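Local coordinates for protein enolase from the environmental genome shotgun sequencing of the Sargasso Sea (PDB 2QGY) that is of unknown function but, as a magnesium-binding relative of the mandelate racemase branch of the enolase superfamily, probably acts on a carboxylate-bearing substrate, at residues W50-S55 against W304-V309; I170-D175 against Q182-V187; K339-P344 against I362-D367. One frame throughout, in Å; residues are numbered along the deposited sequence.

Interaction 1 of 3, residues W50-S55 against W304-V309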
loop_
_atom_site.group_PDB
_atom_site.type_symbol
_atom_site.label_atom_id
_atom_site.label_comp_id
_atom_site.label_asym_id
_atom_site.label_seq_id
_atom_site.Cartn_x
_atom_site.Cartn_y
_atom_site.Cartn_z
ATOM N N TRP A 50 -1.289 11.977 21.219
ATOM C CA TRP A 50 -0.054 11.580 20.556
ATOM C C TRP A 50 -0.252 10.317 19.720
ATOM O O TRP A 50 -0.917 9.369 20.167
ATOM C CB TRP A 50 1.020 11.306 21.591
ATOM C CG TRP A 50 1.496 12.530 22.279
ATOM C CD1 TRP A 50 0.989 13.089 23.421
ATOM C CD2 TRP A 50 2.604 13.337 21.884
ATOM N NE1 TRP A 50 1.712 14.221 23.753
ATOM C CE2 TRP A 50 2.710 14.392 22.824
ATOM C CE3 TRP A 50 3.517 13.278 20.811
ATOM C CZ2 TRP A 50 3.714 15.383 22.735
ATOM C CZ3 TRP A 50 4.510 14.263 20.709
ATOM C CH2 TRP A 50 4.591 15.314 21.668
ATOM N N GLY A 51 0.350 10.330 18.528
ATOM C CA GLY A 51 0.304 9.210 17.576
ATOM C C GLY A 51 1.699 9.001 17.015
ATOM O O GLY A 51 2.596 9.845 17.156
ATOM N N GLU A 52 1.879 7.861 16.366
ATOM C CA GLU A 52 3.136 7.537 15.720
ATOM C C GLU A 52 2.793 6.681 14.510
ATOM O O GLU A 52 1.921 5.829 14.610
ATOM C CB GLU A 52 4.053 6.765 16.670
ATOM C CG GLU A 52 5.431 6.465 16.027
ATOM C CD GLU A 52 6.555 6.084 16.984
ATOM O OE1 GLU A 52 6.391 6.075 18.245
ATOM O OE2 GLU A 52 7.652 5.773 16.452
ATOM N N ALA A 53 3.404 6.980 13.363
ATOM C CA ALA A 53 3.205 6.227 12.116
ATOM C C ALA A 53 4.388 5.308 11.911
ATOM O O ALA A 53 5.530 5.685 12.230
ATOM C CB ALA A 53 3.137 7.175 10.903
ATOM N N PHE A 54 4.118 4.125 11.363
ATOM C CA PHE A 54 5.211 3.242 11.004
ATOM C C PHE A 54 5.967 3.862 9.823
ATOM O O PHE A 54 5.418 4.029 8.749
ATOM C CB PHE A 54 4.715 1.831 10.700
ATOM C CG PHE A 54 5.791 0.967 10.165
ATOM C CD1 PHE A 54 6.753 0.468 11.015
ATOM C CD2 PHE A 54 5.886 0.735 8.813
ATOM C CE1 PHE A 54 7.785 -0.323 10.540
ATOM C CE2 PHE A 54 6.946 -0.062 8.294
ATOM C CZ PHE A 54 7.888 -0.570 9.168
ATOM N N SER A 55 7.226 4.215 10.026
ATOM C CA SER A 55 7.955 4.970 8.989
ATOM C C SER A 55 8.703 4.056 8.039
ATOM O O SER A 55 9.138 2.974 8.424
ATOM C CB SER A 55 8.927 5.983 9.611
ATOM O OG SER A 55 9.959 5.289 10.248
ATOM N N TRP A 304 8.674 -1.951 15.025
ATOM C CA TRP A 304 9.918 -1.331 14.625
ATOM C C TRP A 304 9.619 0.167 14.476
ATOM O O TRP A 304 9.409 0.700 13.380
ATOM C CB TRP A 304 10.506 -1.979 13.364
ATOM C CG TRP A 304 11.879 -1.467 13.020
ATOM C CD1 TRP A 304 12.890 -1.168 13.879
ATOM C CD2 TRP A 304 12.351 -1.133 11.715
ATOM N NE1 TRP A 304 13.985 -0.687 13.190
ATOM C CE2 TRP A 304 13.686 -0.677 11.856
ATOM C CE3 TRP A 304 11.783 -1.197 10.438
ATOM C CZ2 TRP A 304 14.465 -0.279 10.760
ATOM C CZ3 TRP A 304 12.566 -0.808 9.334
ATOM C CH2 TRP A 304 13.885 -0.342 9.516
ATOM N N ASN A 305 9.587 0.827 15.624
ATOM C CA ASN A 305 9.097 2.213 15.775
ATOM C C ASN A 305 9.850 2.754 16.984
ATOM O O ASN A 305 10.714 2.058 17.563
ATOM C CB ASN A 305 7.609 2.216 16.135
ATOM C CG ASN A 305 6.710 1.684 15.014
ATOM O OD1 ASN A 305 6.686 2.224 13.908
ATOM N ND2 ASN A 305 5.934 0.676 15.319
ATOM N N SER A 306 9.542 3.982 17.398
ATOM C CA SER A 306 10.124 4.450 18.677
ATOM C C SER A 306 9.590 3.631 19.832
ATOM O O SER A 306 8.536 3.026 19.736
ATOM C CB SER A 306 9.820 5.905 18.936
ATOM O OG SER A 306 8.608 6.048 19.673
ATOM N N MET A 307 10.322 3.634 20.943
ATOM C CA MET A 307 9.838 2.945 22.134
ATOM C C MET A 307 9.024 3.896 23.017
ATOM O O MET A 307 8.850 3.645 24.223
ATOM C CB MET A 307 10.989 2.248 22.917
ATOM C CG MET A 307 11.674 1.017 22.217
ATOM S SD MET A 307 10.552 -0.393 22.026
ATOM C CE MET A 307 10.071 -0.204 20.302
ATOM N N SER A 308 8.495 4.967 22.411
ATOM C CA SER A 308 7.643 5.916 23.099
ATOM C C SER A 308 6.177 5.673 22.727
ATOM O O SER A 308 5.543 4.775 23.299
ATOM C CB SER A 308 8.111 7.373 22.838
ATOM O OG SER A 308 7.990 7.804 21.471
ATOM N N VAL A 309 5.655 6.416 21.758
ATOM C CA VAL A 309 4.198 6.410 21.447
ATOM C C VAL A 309 3.732 5.042 20.898
ATOM O O VAL A 309 2.797 4.430 21.430
ATOM C CB VAL A 309 3.807 7.568 20.467
ATOM C CG1 VAL A 309 2.336 7.561 20.195
ATOM C CG2 VAL A 309 4.205 8.941 21.059
HETATM O O HOH W 1 8.497 3.744 12.634
#

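Interaction 2 of 3, residues I170-D175 against Q182-V187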
loop_
_atom_site.group_PDB
_atom_site.type_symbol
_atom_site.label_atom_id
_atom_site.label_comp_id
_atom_site.label_asym_id
_atom_site.label_seq_id
_atom_site.Cartn_x
_atom_site.Cartn_y
_atom_site.Cartn_z
ATOM N N ILE A 170 16.279 -13.347 16.573
ATOM C CA ILE A 170 17.452 -13.137 15.729
ATOM C C ILE A 170 17.149 -13.298 14.239
ATOM O O ILE A 170 16.066 -13.790 13.856
ATOM C CB ILE A 170 18.592 -14.113 16.123
ATOM C CG1 ILE A 170 18.095 -15.556 15.984
ATOM C CG2 ILE A 170 19.065 -13.836 17.581
ATOM C CD1 ILE A 170 19.182 -16.603 16.019
ATOM N N TYR A 171 18.090 -12.871 13.404
ATOM C CA TYR A 171 17.964 -12.949 11.960
ATOM C C TYR A 171 19.077 -13.863 11.441
ATOM O O TYR A 171 20.182 -13.397 11.147
ATOM C CB TYR A 171 18.067 -11.551 11.330
ATOM C CG TYR A 171 16.873 -10.647 11.612
ATOM C CD1 TYR A 171 15.985 -10.292 10.592
ATOM C CD2 TYR A 171 16.658 -10.143 12.881
ATOM C CE1 TYR A 171 14.871 -9.443 10.863
ATOM C CE2 TYR A 171 15.558 -9.314 13.154
ATOM C CZ TYR A 171 14.678 -8.994 12.138
ATOM O OH TYR A 171 13.604 -8.150 12.415
ATOM N N PRO A 172 18.792 -15.178 11.358
ATOM C CA PRO A 172 19.828 -16.202 11.182
ATOM C C PRO A 172 20.181 -16.518 9.730
ATOM O O PRO A 172 21.072 -17.335 9.499
ATOM C CB PRO A 172 19.196 -17.418 11.862
ATOM C CG PRO A 172 17.732 -17.284 11.496
ATOM C CD PRO A 172 17.453 -15.787 11.496
ATOM N N MET A 173 19.535 -15.890 8.746
ATOM C CA MET A 173 19.891 -16.219 7.347
ATOM C C MET A 173 21.153 -15.480 6.925
ATOM O O MET A 173 21.108 -14.303 6.546
ATOM C CB MET A 173 18.743 -15.954 6.363
ATOM C CG MET A 173 17.483 -16.778 6.661
ATOM S SD MET A 173 17.617 -18.614 6.694
ATOM C CE MET A 173 17.239 -19.041 5.014
ATOM N N LEU A 174 22.270 -16.198 6.986
ATOM C CA LEU A 174 23.588 -15.616 6.710
ATOM C C LEU A 174 24.150 -16.164 5.399
ATOM O O LEU A 174 23.396 -16.702 4.572
ATOM C CB LEU A 174 24.535 -15.882 7.886
ATOM C CG LEU A 174 23.990 -15.580 9.299
ATOM C CD1 LEU A 174 24.989 -15.967 10.367
ATOM C CD2 LEU A 174 23.583 -14.107 9.482
ATOM N N ASP A 175 25.467 -16.053 5.216
ATOM C CA ASP A 175 26.070 -16.342 3.907
ATOM C C ASP A 175 25.730 -17.703 3.321
ATOM O O ASP A 175 25.555 -17.827 2.108
ATOM C CB ASP A 175 27.594 -16.163 3.946
ATOM C CG ASP A 175 28.013 -14.737 3.675
ATOM O OD1 ASP A 175 27.112 -13.859 3.609
ATOM O OD2 ASP A 175 29.240 -14.495 3.532
ATOM N N GLN A 182 25.262 -22.636 12.451
ATOM C CA GLN A 182 26.290 -22.337 13.455
ATOM C C GLN A 182 25.889 -21.173 14.333
ATOM O O GLN A 182 26.036 -21.214 15.559
ATOM C CB GLN A 182 27.642 -22.018 12.799
ATOM C CG GLN A 182 28.602 -23.189 12.791
ATOM C CD GLN A 182 28.523 -24.017 14.068
ATOM O OE1 GLN A 182 28.882 -23.546 15.157
ATOM N NE2 GLN A 182 28.029 -25.254 13.943
ATOM N N PHE A 183 25.374 -20.135 13.685
ATOM C CA PHE A 183 24.865 -18.977 14.385
ATOM C C PHE A 183 23.734 -19.340 15.349
ATOM O O PHE A 183 23.773 -18.934 16.507
ATOM C CB PHE A 183 24.437 -17.901 13.388
ATOM C CG PHE A 183 23.936 -16.649 14.036
ATOM C CD1 PHE A 183 24.636 -16.063 15.094
ATOM C CD2 PHE A 183 22.748 -16.061 13.613
ATOM C CE1 PHE A 183 24.171 -14.904 15.713
ATOM C CE2 PHE A 183 22.275 -14.904 14.218
ATOM C CZ PHE A 183 22.975 -14.322 15.276
ATOM N N VAL A 184 22.750 -20.118 14.893
ATOM C CA VAL A 184 21.641 -20.516 15.775
ATOM C C VAL A 184 22.166 -21.361 16.939
ATOM O O VAL A 184 21.743 -21.190 18.085
ATOM C CB VAL A 184 20.486 -21.250 15.018
ATOM C CG1 VAL A 184 19.371 -21.599 15.962
ATOM C CG2 VAL A 184 19.929 -20.390 13.877
ATOM N N GLU A 185 23.104 -22.257 16.643
ATOM C CA GLU A 185 23.673 -23.144 17.662
ATOM C C GLU A 185 24.368 -22.374 18.777
ATOM O O GLU A 185 24.078 -22.590 19.963
ATOM C CB GLU A 185 24.630 -24.152 17.034
ATOM C CG GLU A 185 25.055 -25.255 18.006
ATOM C CD GLU A 185 25.996 -26.258 17.385
ATOM O OE1 GLU A 185 26.263 -26.169 16.165
ATOM O OE2 GLU A 185 26.473 -27.150 18.123
ATOM N N LYS A 186 25.270 -21.470 18.394
ATOM C CA LYS A 186 25.960 -20.586 19.341
ATOM C C LYS A 186 24.990 -19.742 20.167
ATOM O O LYS A 186 25.180 -19.566 21.372
ATOM C CB LYS A 186 26.970 -19.707 18.597
ATOM C CG LYS A 186 28.114 -20.532 17.994
ATOM C CD LYS A 186 28.715 -19.908 16.727
ATOM C CE LYS A 186 30.078 -19.268 16.966
ATOM N NZ LYS A 186 30.819 -19.182 15.683
ATOM N N VAL A 187 23.924 -19.243 19.536
ATOM C CA VAL A 187 22.936 -18.471 20.278
ATOM C C VAL A 187 22.262 -19.322 21.360
ATOM O O VAL A 187 22.136 -18.904 22.508
ATOM C CB VAL A 187 21.847 -17.847 19.346
ATOM C CG1 VAL A 187 20.724 -17.276 20.173
ATOM C CG2 VAL A 187 22.459 -16.778 18.445
#

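Interaction 3 of 3, residues K339-P344 against I362-D367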
loop_
_atom_site.group_PDB
_atom_site.type_symbol
_atom_site.label_atom_id
_atom_site.label_comp_id
_atom_site.label_asym_id
_atom_site.label_seq_id
_atom_site.Cartn_x
_atom_site.Cartn_y
_atom_site.Cartn_z
ATOM N N LYS A 339 15.495 9.894 25.775
ATOM C CA LYS A 339 16.008 11.264 25.582
ATOM C C LYS A 339 14.885 12.291 25.508
ATOM O O LYS A 339 15.034 13.425 25.987
ATOM C CB LYS A 339 16.877 11.376 24.332
ATOM C CG LYS A 339 18.208 10.650 24.380
ATOM C CD LYS A 339 18.866 10.743 23.002
ATOM C CE LYS A 339 20.231 10.056 22.985
ATOM N NZ LYS A 339 21.226 10.835 23.755
ATOM N N PHE A 340 13.761 11.919 24.897
ATOM C CA PHE A 340 12.678 12.882 24.716
ATOM C C PHE A 340 11.361 12.459 25.384
ATOM O O PHE A 340 10.428 13.233 25.421
ATOM C CB PHE A 340 12.472 13.182 23.217
ATOM C CG PHE A 340 12.039 11.967 22.421
ATOM C CD1 PHE A 340 10.689 11.630 22.323
ATOM C CD2 PHE A 340 12.987 11.168 21.799
ATOM C CE1 PHE A 340 10.299 10.503 21.592
ATOM C CE2 PHE A 340 12.612 10.041 21.062
ATOM C CZ PHE A 340 11.259 9.714 20.966
ATOM N N CYS A 341 11.279 11.233 25.899
ATOM C CA CYS A 341 10.009 10.749 26.468
ATOM C C CYS A 341 10.262 10.131 27.835
ATOM O O CYS A 341 11.159 9.316 27.977
ATOM C CB CYS A 341 9.354 9.693 25.549
ATOM S SG CYS A 341 7.754 9.021 26.129
ATOM N N GLU A 342 9.465 10.525 28.827
ATOM C CA GLU A 342 9.455 9.823 30.118
ATOM C C GLU A 342 8.554 8.614 29.925
ATOM O O GLU A 342 7.331 8.696 30.048
ATOM C CB GLU A 342 8.975 10.763 31.243
ATOM C CG GLU A 342 9.955 11.916 31.492
ATOM C CD GLU A 342 9.429 13.057 32.397
ATOM O OE1 GLU A 342 10.063 14.137 32.365
ATOM O OE2 GLU A 342 8.400 12.910 33.120
ATOM N N LEU A 343 9.161 7.492 29.551
ATOM C CA LEU A 343 8.391 6.350 29.035
ATOM C C LEU A 343 7.294 5.891 29.979
ATOM O O LEU A 343 7.515 5.818 31.190
ATOM C CB LEU A 343 9.307 5.164 28.716
ATOM C CG LEU A 343 10.456 5.411 27.744
ATOM C CD1 LEU A 343 11.189 4.095 27.482
ATOM C CD2 LEU A 343 9.968 6.024 26.441
ATOM N N PRO A 344 6.097 5.580 29.430
ATOM C CA PRO A 344 4.959 5.226 30.295
ATOM C C PRO A 344 4.917 3.742 30.707
ATOM O O PRO A 344 3.858 3.216 31.073
ATOM C CB PRO A 344 3.763 5.580 29.413
ATOM C CG PRO A 344 4.214 5.272 28.047
ATOM C CD PRO A 344 5.717 5.565 28.002
ATOM N N ILE A 362 1.669 9.501 27.599
ATOM C CA ILE A 362 2.856 10.087 26.955
ATOM C C ILE A 362 3.235 11.426 27.619
ATOM O O ILE A 362 2.405 12.330 27.760
ATOM C CB ILE A 362 2.668 10.228 25.421
ATOM C CG1 ILE A 362 2.477 8.837 24.788
ATOM C CG2 ILE A 362 3.819 11.015 24.774
ATOM C CD1 ILE A 362 3.658 7.930 24.913
ATOM N N VAL A 363 4.497 11.522 27.999
ATOM C CA VAL A 363 5.090 12.758 28.478
ATOM C C VAL A 363 6.321 12.991 27.626
ATOM O O VAL A 363 7.328 12.311 27.796
ATOM C CB VAL A 363 5.506 12.637 29.972
ATOM C CG1 VAL A 363 6.221 13.920 30.466
ATOM C CG2 VAL A 363 4.293 12.344 30.872
ATOM N N ILE A 364 6.236 13.935 26.694
ATOM C CA ILE A 364 7.345 14.187 25.758
ATOM C C ILE A 364 7.845 15.619 25.906
ATOM O O ILE A 364 7.046 16.553 26.006
ATOM C CB ILE A 364 6.940 13.877 24.293
ATOM C CG1 ILE A 364 7.061 12.364 24.018
ATOM C CG2 ILE A 364 7.813 14.600 23.269
ATOM C CD1 ILE A 364 6.434 12.004 22.679
ATOM N N HIS A 365 9.168 15.760 25.915
ATOM C CA HIS A 365 9.829 17.043 25.948
ATOM C C HIS A 365 10.031 17.485 24.509
ATOM O O HIS A 365 10.967 17.052 23.828
ATOM C CB HIS A 365 11.152 16.921 26.682
ATOM C CG HIS A 365 11.007 16.590 28.134
ATOM N ND1 HIS A 365 11.263 17.509 29.131
ATOM C CD2 HIS A 365 10.626 15.450 28.759
ATOM C CE1 HIS A 365 11.051 16.946 30.308
ATOM N NE2 HIS A 365 10.660 15.698 30.111
ATOM N N GLU A 366 9.123 18.333 24.039
ATOM C CA GLU A 366 9.043 18.645 22.615
ATOM C C GLU A 366 10.276 19.367 22.094
ATOM O O GLU A 366 10.617 19.236 20.924
ATOM C CB GLU A 366 7.798 19.466 22.307
ATOM C CG GLU A 366 6.532 18.667 22.455
ATOM C CD GLU A 366 5.263 19.483 22.315
ATOM O OE1 GLU A 366 5.203 20.417 21.481
ATOM O OE2 GLU A 366 4.314 19.155 23.040
ATOM N N ASP A 367 10.950 20.126 22.953
ATOM C CA ASP A 367 12.142 20.836 22.478
ATOM C C ASP A 367 13.270 19.857 22.188
ATOM O O ASP A 367 13.994 20.033 21.208
ATOM C CB ASP A 367 12.538 22.001 23.399
ATOM C CG ASP A 367 11.556 23.191 23.304
ATOM O OD1 ASP A 367 10.733 23.262 22.340
ATOM O OD2 ASP A 367 11.617 24.074 24.203
HETATM O O HOH W 2 5.428 9.070 28.461
#

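Interaction 1 of 3, residues W50-S55 against W304-V309
E52 meets S306 because its CG lies anti to the backbone N (chi1 -177°) and the chain beyond stays extended, carrying the carboxylate from strand 48-53 to the loop ahead of helix 309-320. Both oxygens are used on their syn sides: S306 OG donates to E52 OE1 at 2.6 Å, and S306 N reaches E52 OE2 at 2.8 Å with an N-H...O angle of 161°. S306 OG in turn accepts from S308 N at 2.9 Å, which makes an ST turn, and from S308 OG at 2.6 Å, so one hydroxyl links turn and carboxylate. E52 OE1 also takes S310 N in the first turn of the helix, whose positive end would probably steady the negative charge. This is a junction between the two domains of the enolase superfamily architecture, the N-terminal antiparallel sheet against the C-terminal barrel. Further along the segment, N305 OD1 comes to the edge of the F54 ring, 3.4 Å from F54 CD1, with amide and ring planes 85° apart. Water 1 joins N305 OD1 to S55 N, while N305 ND2 binds D275. At the other end of the contact V309 packs apolar branches on the strand, its CG1 3.5 Å from G51 C and its CG2 4.0 Å from W50 CB.

Interaction 2 of 3, residues I170-D175 against Q182-V187
The backbones come nearest where P172 and V184 sit with their CA atoms 6.6 Å apart, as the loop leaving strand 168-170 passes helix 177-191. This is one beta-alpha unit of the barrel domain of the enolase superfamily, a modified TIM barrel: the strand contributes to the inner sheet, the helix to the outer layer, and the joining loop folds against the helix it enters. No hydrogen bond crosses between the two segments, and the contact rests on apolar packing, much of it around F183. I170 has CG1 between the backbone N and the carbonyl carbon (chi1 59°) and CD1 anti to CA (chi2 166°), and this CD1 meets the F183 ring tip to tip, 4.0 Å from F183 CE2. The same methyl group touches V187 one helical turn further on, at 4.1 Å from V187 CG2. Between sheet and helix, I170 also lies beside L197 and L199 of strand 197-200, while I157 of helix 150-162 packs against both I170 and V187. Y171 turns the other way: its CB points from the helix, its ring makes an edge-to-face stack with W143, and the side chain lies toward the metal site. P172 packs on the helix through P172 CB, 3.7 Å from V184 CG2, with F213 of helix 207-217 covering both residues. L174 crosses F183 at about a right angle and sets its CD1 3.6 Å from F183 CB, whereas P172 CA lies in the plane of the ring, at its edge, 3.8 Å from F183 CD2.

Interaction 3 of 3, residues K339-P344 against I362-D367
E342 reaches across to V363 and H365. Its CB lies 4.1 Å from V363 CB. CG, anti to the carbonyl carbon (chi1 -66°), comes 4.1 Å from H365 NE2, and CD lies 3.8 Å from V363 CG1. OE2 rests 3.6 Å from the same V363 CG1, while OE1 accepts a hydrogen bond from H365 NE2 at 2.8 Å, with an N-H...O angle of 168°. The donor lies in the plane of its own imidazole but meets E342 OE1 from above the carboxylate plane, by 41°. Beneath this exposed pair the backbones run antiparallel and form a single beta bridge at C341 and I364, a non-hydrogen-bonded pair flanked by H365 N to F340 O at 2.9 Å and E342 N to V363 O at 3.0 Å. Water 2 adds a second link between E342 and V363, accepting from V363 N and donating to E342 O. On the buried side F340 and C341 pack on I364, and P344 on I362. The bridge spans the link from helix 334-338 to strand 345-348 and the entry to helix 366-371, with I362 and I364 resting on V309 of helix 309-320 and on W50 of strand 48-53.

Interactions 1 and 3 adjoin, with centres about 12 Å apart, and share a packed boundary: W50 CZ3 lies 3.6 Å from I364 CD1, and S308 CB lies 3.7 Å from C341 SG. The bridge of interaction 3 therefore lies against the same loop and strand that interaction 1 joins. Interaction 2 belongs to another sector of the barrel, its centre about 36 Å from that of interaction 3 and about 29 Å from that of interaction 1, although the nearest atoms of 1 and 2 are about 7 Å apart, without touching. Both approach the magnesium ion held by D200, E226 and E252, the side chain of Y171 to about 4 Å, that of W304 to about 8 Å.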